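Local structure of metallophosphoesterase (Sphaerobacter thermophilus, 3RQZ) at residues G42-P45 and R46-V49; A85-W88 and T89-L93; A227-E231 and A232-E236. The protein binds two zinc ions and, as a member of the calcineurin-like metallophosphoesterases, probably acts as a phosphatase. All blocks are in the same frame, centred on the assembly; numbering follows the deposited sequence. Where two conformers were deposited one is given.

Interaction 1: G42-P45 and R46-V49; sequences GPRP and RECV
The side chains of Arg44 and Glu47 meet through the arginine's methylene groups: Glu47 OE1 comes to 3.3 Å from Arg44 CD and 3.4 Å from Arg44 CB. The charged ends are turned 39° against each other, and Glu47 OE2 lies 4.3 Å from Arg44 NE, well out of the guanidinium plane. No N-H points at that oxygen, so the attraction is one of charges only and not a salt bridge. The arginine instead folds back on its own loop. A bend at chi2 (-67°) curls the chain round, and Arg44 NH1 donates to Pro43 O at 3.0 Å; the oxygen lies in the guanidinium plane, while the nitrogen stands above the plane of the carbonyl. These side chains flank the start of helix 45-55. Arg44 holds the N-cap position, and its O accepts Cys48 N at 3.1 Å; one residue on, Val49 N reaches Pro45 O at 3.0 Å. Pro45, which has no amide hydrogen, suits the first turn, where backbone N-H groups lack acceptors within the helix. Val49 CG2 rests 3.4 Å from Pro45 O, beside the second of these bonds. Around the turn, Arg44 pairs through its backbone with Ala14, while Leu16 of helix 16-26 touches Arg44, Glu47 and Cys48. In the calcineurin-like fold this helix follows the loop that supplies zinc ligand Asp37, and the side chain of Cys48 is about 8 Å from that of His13, another ligand. Arg46, on the other hand, sends NH1 to Gln92 O, tying the first turn to helix 85-92, and Pro43 packs on Thr225 and Met229 of helix 222-232.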
loop_
_atom_site.group_PDB
_atom_site.type_symbol
_atom_site.label_atom_id
_atom_site.label_comp_id
_atom_site.label_asym_id
_atom_site.label_seq_id
_atom_site.Cartn_x
_atom_site.Cartn_y
_atom_site.Cartn_z
ATOM N N GLY A 42 -1.115 -5.123 -11.757
ATOM C CA GLY A 42 -1.844 -6.394 -11.629
ATOM C C GLY A 42 -3.048 -6.556 -12.557
ATOM O O GLY A 42 -3.474 -5.600 -13.201
ATOM N N PRO A 43 -3.595 -7.785 -12.635
ATOM C CA PRO A 43 -4.653 -8.158 -13.582
ATOM C C PRO A 43 -6.090 -7.855 -13.175
ATOM O O PRO A 43 -7.001 -8.069 -13.979
ATOM C CB PRO A 43 -4.482 -9.688 -13.690
ATOM C CG PRO A 43 -4.059 -10.068 -12.296
ATOM C CD PRO A 43 -3.194 -8.927 -11.785
ATOM N N ARG A 44 -6.309 -7.372 -11.952
ATOM C CA ARG A 44 -7.689 -7.221 -11.471
ATOM C C ARG A 44 -7.955 -5.844 -10.877
ATOM O O ARG A 44 -8.368 -5.742 -9.713
ATOM C CB ARG A 44 -8.061 -8.342 -10.462
ATOM C CG ARG A 44 -8.152 -9.786 -11.047
ATOM C CD ARG A 44 -9.311 -9.959 -12.043
ATOM N NE ARG A 44 -9.387 -11.310 -12.635
ATOM C CZ ARG A 44 -8.855 -11.667 -13.799
ATOM N NH1 ARG A 44 -8.152 -10.786 -14.508
ATOM N NH2 ARG A 44 -9.000 -12.923 -14.244
ATOM N N PRO A 45 -7.725 -4.770 -11.661
ATOM C CA PRO A 45 -7.943 -3.434 -11.066
ATOM C C PRO A 45 -9.385 -3.138 -10.659
ATOM O O PRO A 45 -9.593 -2.537 -9.587
ATOM C CB PRO A 45 -7.442 -2.462 -12.152
ATOM C CG PRO A 45 -7.494 -3.300 -13.449
ATOM C CD PRO A 45 -7.166 -4.689 -13.022
ATOM N N ARG A 46 -10.382 -3.553 -11.453
ATOM C CA ARG A 46 -11.770 -3.243 -11.086
ATOM C C ARG A 46 -12.139 -3.892 -9.766
ATOM O O ARG A 46 -12.702 -3.252 -8.875
ATOM C CB ARG A 46 -12.748 -3.705 -12.166
ATOM C CG ARG A 46 -12.675 -2.865 -13.420
ATOM C CD ARG A 46 -13.863 -3.181 -14.366
ATOM N NE ARG A 46 -13.785 -4.566 -14.819
ATOM C CZ ARG A 46 -13.124 -4.976 -15.905
ATOM N NH1 ARG A 46 -12.503 -4.099 -16.692
ATOM N NH2 ARG A 46 -13.097 -6.269 -16.224
ATOM N N GLU A 47 -11.824 -5.183 -9.660
ATOM C CA GLU A 47 -12.219 -5.968 -8.493
ATOM C C GLU A 47 -11.531 -5.426 -7.219
ATOM O O GLU A 47 -12.143 -5.390 -6.131
ATOM C CB GLU A 47 -11.871 -7.456 -8.735
ATOM C CG GLU A 47 -12.677 -8.146 -9.841
ATOM C CD GLU A 47 -12.110 -7.945 -11.261
ATOM O OE1 GLU A 47 -11.115 -7.205 -11.472
ATOM O OE2 GLU A 47 -12.686 -8.516 -12.194
ATOM N N CYS A 48 -10.278 -4.975 -7.346
ATOM C CA CYS A 48 -9.569 -4.447 -6.190
ATOM C C CYS A 48 -10.148 -3.098 -5.767
ATOM O O CYS A 48 -10.306 -2.858 -4.568
ATOM C CB CYS A 48 -8.044 -4.400 -6.384
ATOM S SG CYS A 48 -7.284 -6.040 -6.464
ATOM N N VAL A 49 -10.509 -2.239 -6.729
ATOM C CA VAL A 49 -11.149 -0.969 -6.381
ATOM C C VAL A 49 -12.500 -1.215 -5.700
ATOM O O VAL A 49 -12.839 -0.560 -4.710
ATOM C CB VAL A 49 -11.366 -0.045 -7.635
ATOM C CG1 VAL A 49 -12.303 1.132 -7.311
ATOM C CG2 VAL A 49 -10.052 0.460 -8.150
#

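Interaction 2: A85-W88 and T89-L93; sequences ASYW and TTMQL
Within helix 85-92, Tyr87 and Met91, one turn apart, form a Met-aromatic contact. Met91 is a selenomethionine whose chain, bent at chi2 and chi3, doubles over the tyrosine. Its CG does most of the touching: it lies 3.8 Å from the centroid of the Tyr87 ring and 25° off the normal, a CH-pi contact displaced toward the rim. The selenium stands obliquely to the ring and approaches the phenol end, with Met91 SE 3.6 Å from Tyr87 OH. Trp88 and Gln92 repeat the spacing on another side of the helix. Here Gln92 CG sits 3.5 Å from the centroid of the six-membered indole ring and only 3° off its normal, and the amide lies stacked over the same face, its plane 12° from that of the ring. With CG of Trp88 anti to its backbone N and the ring turned crosswise about the next bond, one indole face comes to lie against Gln92. Thr89 OG1 meets the indole in plane at its edge, 3.7 Å from Trp88 CE3; the same hydroxyl is 3.1 Å from Ala85 O, which Thr89 N also engages as a regular helical bond. Met91 N bonds to Tyr87 O at 3.1 Å, but the link from Gln92 N to Trp88 O is weak, and Gln92 N also donates to Thr89 O at 3.0 Å. Among its neighbours, the helix lays Trp88 and Gln92 on Pro45 of helix 45-55 and sets Thr89 and Thr90 against Cys69 of helix 64-69; Leu93, in the loop that follows, packs on Cys69 and on Leu98 and Leu101 of helix 95-103.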
loop_
_atom_site.group_PDB
_atom_site.type_symbol
_atom_site.label_atom_id
_atom_site.label_comp_id
_atom_site.label_asym_id
_atom_site.label_seq_id
_atom_site.Cartn_x
_atom_site.Cartn_y
_atom_site.Cartn_z
ATOM N N ALA A 85 1.191 -1.316 -20.175
ATOM C CA ALA A 85 0.460 -1.812 -19.008
ATOM C C ALA A 85 -0.230 -0.684 -18.223
ATOM O O ALA A 85 -1.264 -0.899 -17.574
ATOM C CB ALA A 85 1.402 -2.576 -18.096
ATOM N N SER A 86 0.356 0.515 -18.281
ATOM C CA SER A 86 -0.242 1.693 -17.643
ATOM C C SER A 86 -1.517 2.049 -18.387
ATOM O O SER A 86 -2.538 2.335 -17.771
ATOM C CB SER A 86 0.733 2.870 -17.654
ATOM O OG SER A 86 1.134 3.138 -18.992
ATOM N N TYR A 87 -1.455 1.982 -19.716
ATOM C CA TYR A 87 -2.609 2.287 -20.546
ATOM C C TYR A 87 -3.704 1.230 -20.386
ATOM O O TYR A 87 -4.885 1.563 -20.308
ATOM C CB TYR A 87 -2.208 2.394 -22.004
ATOM C CG TYR A 87 -3.386 2.670 -22.905
ATOM C CD1 TYR A 87 -4.026 3.909 -22.877
ATOM C CD2 TYR A 87 -3.886 1.680 -23.742
ATOM C CE1 TYR A 87 -5.129 4.175 -23.717
ATOM C CE2 TYR A 87 -4.978 1.923 -24.590
ATOM C CZ TYR A 87 -5.597 3.178 -24.565
ATOM O OH TYR A 87 -6.687 3.429 -25.385
ATOM N N TRP A 88 -3.305 -0.039 -20.360
ATOM C CA TRP A 88 -4.248 -1.151 -20.193
ATOM C C TRP A 88 -5.052 -0.954 -18.897
ATOM O O TRP A 88 -6.264 -1.117 -18.887
ATOM C CB TRP A 88 -3.501 -2.479 -20.118
ATOM C CG TRP A 88 -4.402 -3.669 -19.882
ATOM C CD1 TRP A 88 -5.012 -4.430 -20.846
ATOM C CD2 TRP A 88 -4.788 -4.232 -18.620
ATOM N NE1 TRP A 88 -5.753 -5.434 -20.264
ATOM C CE2 TRP A 88 -5.629 -5.341 -18.899
ATOM C CE3 TRP A 88 -4.483 -3.931 -17.281
ATOM C CZ2 TRP A 88 -6.192 -6.132 -17.887
ATOM C CZ3 TRP A 88 -5.034 -4.727 -16.265
ATOM C CH2 TRP A 88 -5.877 -5.821 -16.581
ATOM N N THR A 89 -4.371 -0.629 -17.803
ATOM C CA THR A 89 -5.047 -0.432 -16.528
ATOM C C THR A 89 -6.160 0.645 -16.627
ATOM O O THR A 89 -7.292 0.408 -16.170
ATOM C CB THR A 89 -4.059 -0.115 -15.367
ATOM O OG1 THR A 89 -3.180 -1.236 -15.169
ATOM C CG2 THR A 89 -4.834 0.181 -14.028
ATOM N N THR A 90 -5.814 1.792 -17.215
ATOM C CA THR A 90 -6.738 2.901 -17.395
ATOM C C THR A 90 -7.998 2.434 -18.118
ATOM O O THR A 90 -9.110 2.739 -17.690
ATOM C CB THR A 90 -6.089 4.069 -18.209
ATOM O OG1 THR A 90 -4.760 4.314 -17.738
ATOM C CG2 THR A 90 -6.906 5.325 -18.065
HETATM N N MSE A 91 -7.809 1.673 -19.200
HETATM C CA MSE A 91 -8.915 1.146 -20.024
HETATM C C MSE A 91 -9.818 0.136 -19.298
HETATM O O MSE A 91 -10.912 -0.140 -19.761
HETATM C CB MSE A 91 -8.404 0.547 -21.360
HETATM C CG MSE A 91 -7.811 1.568 -22.330
HETATM SE SE MSE A 91 -8.790 3.273 -22.476
HETATM C CE MSE A 91 -10.320 2.658 -23.507
ATOM N N GLN A 92 -9.365 -0.424 -18.174
ATOM C CA GLN A 92 -10.181 -1.357 -17.406
ATOM C C GLN A 92 -11.202 -0.640 -16.520
ATOM O O GLN A 92 -12.228 -1.208 -16.184
ATOM C CB GLN A 92 -9.311 -2.272 -16.538
ATOM C CG GLN A 92 -8.186 -3.031 -17.295
ATOM C CD GLN A 92 -8.628 -3.629 -18.606
ATOM O OE1 GLN A 92 -8.117 -3.266 -19.688
ATOM N NE2 GLN A 92 -9.595 -4.538 -18.538
ATOM N N LEU A 93 -10.905 0.599 -16.153
ATOM C CA LEU A 93 -11.696 1.328 -15.178
ATOM C C LEU A 93 -12.987 1.885 -15.792
ATOM O O LEU A 93 -12.977 2.511 -16.859
ATOM C CB LEU A 93 -10.853 2.434 -14.542
ATOM C CG LEU A 93 -9.551 1.954 -13.900
ATOM C CD1 LEU A 93 -8.790 3.150 -13.276
ATOM C CD2 LEU A 93 -9.776 0.815 -12.869
#

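Interaction 3: A227-E231 and A232-E236; sequences AQMRE and AGLPE
Met229, Ala232 and Arg230 carry the contact where helix 222-232 ends. Met229, a selenomethionine, crosses Leu234 at about a right angle, its CG 3.9 Å from Leu234 CD1; both side chains are buried, and Met229 also packs on Leu238, Val239 and Leu242 of helix 236-244. Ala232 N is bonded to Gln228 O at 3.1 Å. Beyond it the chain leaves the helix in a Schellman motif. Gly233 takes a positive phi (78°), a conformation that favours glycine, and two bonds run back into the helix: Leu234 N to Met229 O at 3.0 Å, and a weak one from Gly233 N to Arg230 O. Past the first of these bonds, the Leu234 side chain lies against Met229. On the exposed side, Arg230 extends its chain from CG to NE and grips Glu236 side-on. Arg230 NH1 is 2.6 Å from Glu236 OE2 and Arg230 NE is 3.2 Å from Glu236 OE1, each oxygen using its syn lone pair. Guanidinium and carboxylate are nearly coplanar, 9° apart. The bridge ties helix 222-232 to Glu236, the first residue of helix 236-244, just after Pro235 at its N-cap position.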
loop_
_atom_site.group_PDB
_atom_site.type_symbol
_atom_site.label_atom_id
_atom_site.label_comp_id
_atom_site.label_asym_id
_atom_site.label_seq_id
_atom_site.Cartn_x
_atom_site.Cartn_y
_atom_site.Cartn_z
ATOM N N ALA A 227 -1.144 -16.294 -14.028
ATOM C CA ALA A 227 -2.044 -16.794 -15.081
ATOM C C ALA A 227 -3.000 -15.705 -15.597
ATOM O O ALA A 227 -3.216 -15.556 -16.813
ATOM C CB ALA A 227 -2.834 -17.995 -14.585
ATOM N N GLN A 228 -3.566 -14.952 -14.667
ATOM C CA GLN A 228 -4.501 -13.898 -14.999
ATOM C C GLN A 228 -3.794 -12.775 -15.768
ATOM O O GLN A 228 -4.379 -12.185 -16.660
ATOM C CB GLN A 228 -5.127 -13.313 -13.719
ATOM C CG GLN A 228 -6.041 -14.266 -12.959
ATOM C CD GLN A 228 -6.448 -13.728 -11.594
ATOM O OE1 GLN A 228 -5.987 -12.658 -11.145
ATOM N NE2 GLN A 228 -7.325 -14.468 -10.918
HETATM N N MSE A 229 -2.562 -12.457 -15.383
HETATM C CA MSE A 229 -1.770 -11.457 -16.119
HETATM C C MSE A 229 -1.423 -11.910 -17.534
HETATM O O MSE A 229 -1.542 -11.130 -18.479
HETATM C CB MSE A 229 -0.492 -11.085 -15.368
HETATM C CG MSE A 229 -0.753 -10.336 -14.039
HETATM SE SE MSE A 229 0.856 -10.128 -12.987
HETATM C CE MSE A 229 1.709 -8.793 -14.117
ATOM N N ARG A 230 -1.015 -13.171 -17.686
ATOM C CA ARG A 230 -0.703 -13.703 -19.009
ATOM C C ARG A 230 -1.942 -13.748 -19.896
ATOM O O ARG A 230 -1.850 -13.509 -21.105
ATOM C CB ARG A 230 -0.039 -15.089 -18.908
ATOM C CG ARG A 230 1.327 -15.046 -18.185
ATOM C CD ARG A 230 2.115 -16.325 -18.404
ATOM N NE ARG A 230 3.485 -16.158 -17.909
ATOM C CZ ARG A 230 3.975 -16.721 -16.807
ATOM N NH1 ARG A 230 5.224 -16.464 -16.469
ATOM N NH2 ARG A 230 3.240 -17.534 -16.038
ATOM N N GLU A 231 -3.093 -14.048 -19.291
ATOM C CA GLU A 231 -4.363 -14.043 -20.007
ATOM C C GLU A 231 -4.687 -12.639 -20.532
ATOM O O GLU A 231 -5.184 -12.502 -21.649
ATOM C CB GLU A 231 -5.501 -14.551 -19.106
ATOM C CG GLU A 231 -6.867 -14.681 -19.816
ATOM C CD GLU A 231 -6.795 -15.473 -21.125
ATOM O OE1 GLU A 231 -6.347 -16.645 -21.106
ATOM O OE2 GLU A 231 -7.195 -14.928 -22.184
ATOM N N ALA A 232 -4.390 -11.610 -19.736
ATOM C CA ALA A 232 -4.629 -10.215 -20.131
ATOM C C ALA A 232 -3.596 -9.683 -21.144
ATOM O O ALA A 232 -3.766 -8.594 -21.683
ATOM C CB ALA A 232 -4.699 -9.290 -18.885
ATOM N N GLY A 233 -2.532 -10.446 -21.377
ATOM C CA GLY A 233 -1.444 -10.038 -22.273
ATOM C C GLY A 233 -0.478 -9.047 -21.653
ATOM O O GLY A 233 0.210 -8.343 -22.378
ATOM N N LEU A 234 -0.420 -8.987 -20.315
ATOM C CA LEU A 234 0.520 -8.098 -19.597
ATOM C C LEU A 234 1.988 -8.508 -19.764
ATOM O O LEU A 234 2.279 -9.688 -19.895
ATOM C CB LEU A 234 0.148 -7.990 -18.095
ATOM C CG LEU A 234 -1.130 -7.178 -17.847
ATOM C CD1 LEU A 234 -1.661 -7.361 -16.425
ATOM C CD2 LEU A 234 -0.900 -5.692 -18.158
ATOM N N PRO A 235 2.920 -7.536 -19.780
ATOM C CA PRO A 235 4.330 -7.869 -20.115
ATOM C C PRO A 235 4.966 -8.886 -19.153
ATOM O O PRO A 235 4.739 -8.834 -17.945
ATOM C CB PRO A 235 5.048 -6.517 -20.002
ATOM C CG PRO A 235 4.147 -5.667 -19.188
ATOM C CD PRO A 235 2.750 -6.098 -19.545
ATOM N N GLU A 236 5.774 -9.778 -19.711
ATOM C CA GLU A 236 6.380 -10.869 -18.969
ATOM C C GLU A 236 7.290 -10.418 -17.811
ATOM O O GLU A 236 7.385 -11.089 -16.787
ATOM C CB GLU A 236 7.118 -11.777 -19.955
ATOM C CG GLU A 236 7.500 -13.145 -19.416
ATOM C CD GLU A 236 6.314 -13.984 -18.938
ATOM O OE1 GLU A 236 5.180 -13.878 -19.483
ATOM O OE2 GLU A 236 6.542 -14.773 -17.995
#

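In the fold
Interactions 1 and 3 lie at helix ends of different kind, the start of 45-55 and the end of 222-232; interaction 2 runs along one short helix. Interactions 1 and 3 are partly buried, with buried Pro45, Cys48 and Val49 lining the turn in the one and a buried apolar pair in the other, whereas interaction 2 is a surface contact. Their chemistry differs as well: charges merely near each other in the first, aromatic faces in the second and a true salt bridge in the third. Trp88 joins all three, since its CZ3 is 3.5 Å from Gly42 O and its CZ2 is 3.6 Å from Ala232 CB. Gln228 CG meets Arg44 NH2 at 3.5 Å, linking interactions 1 and 3 directly.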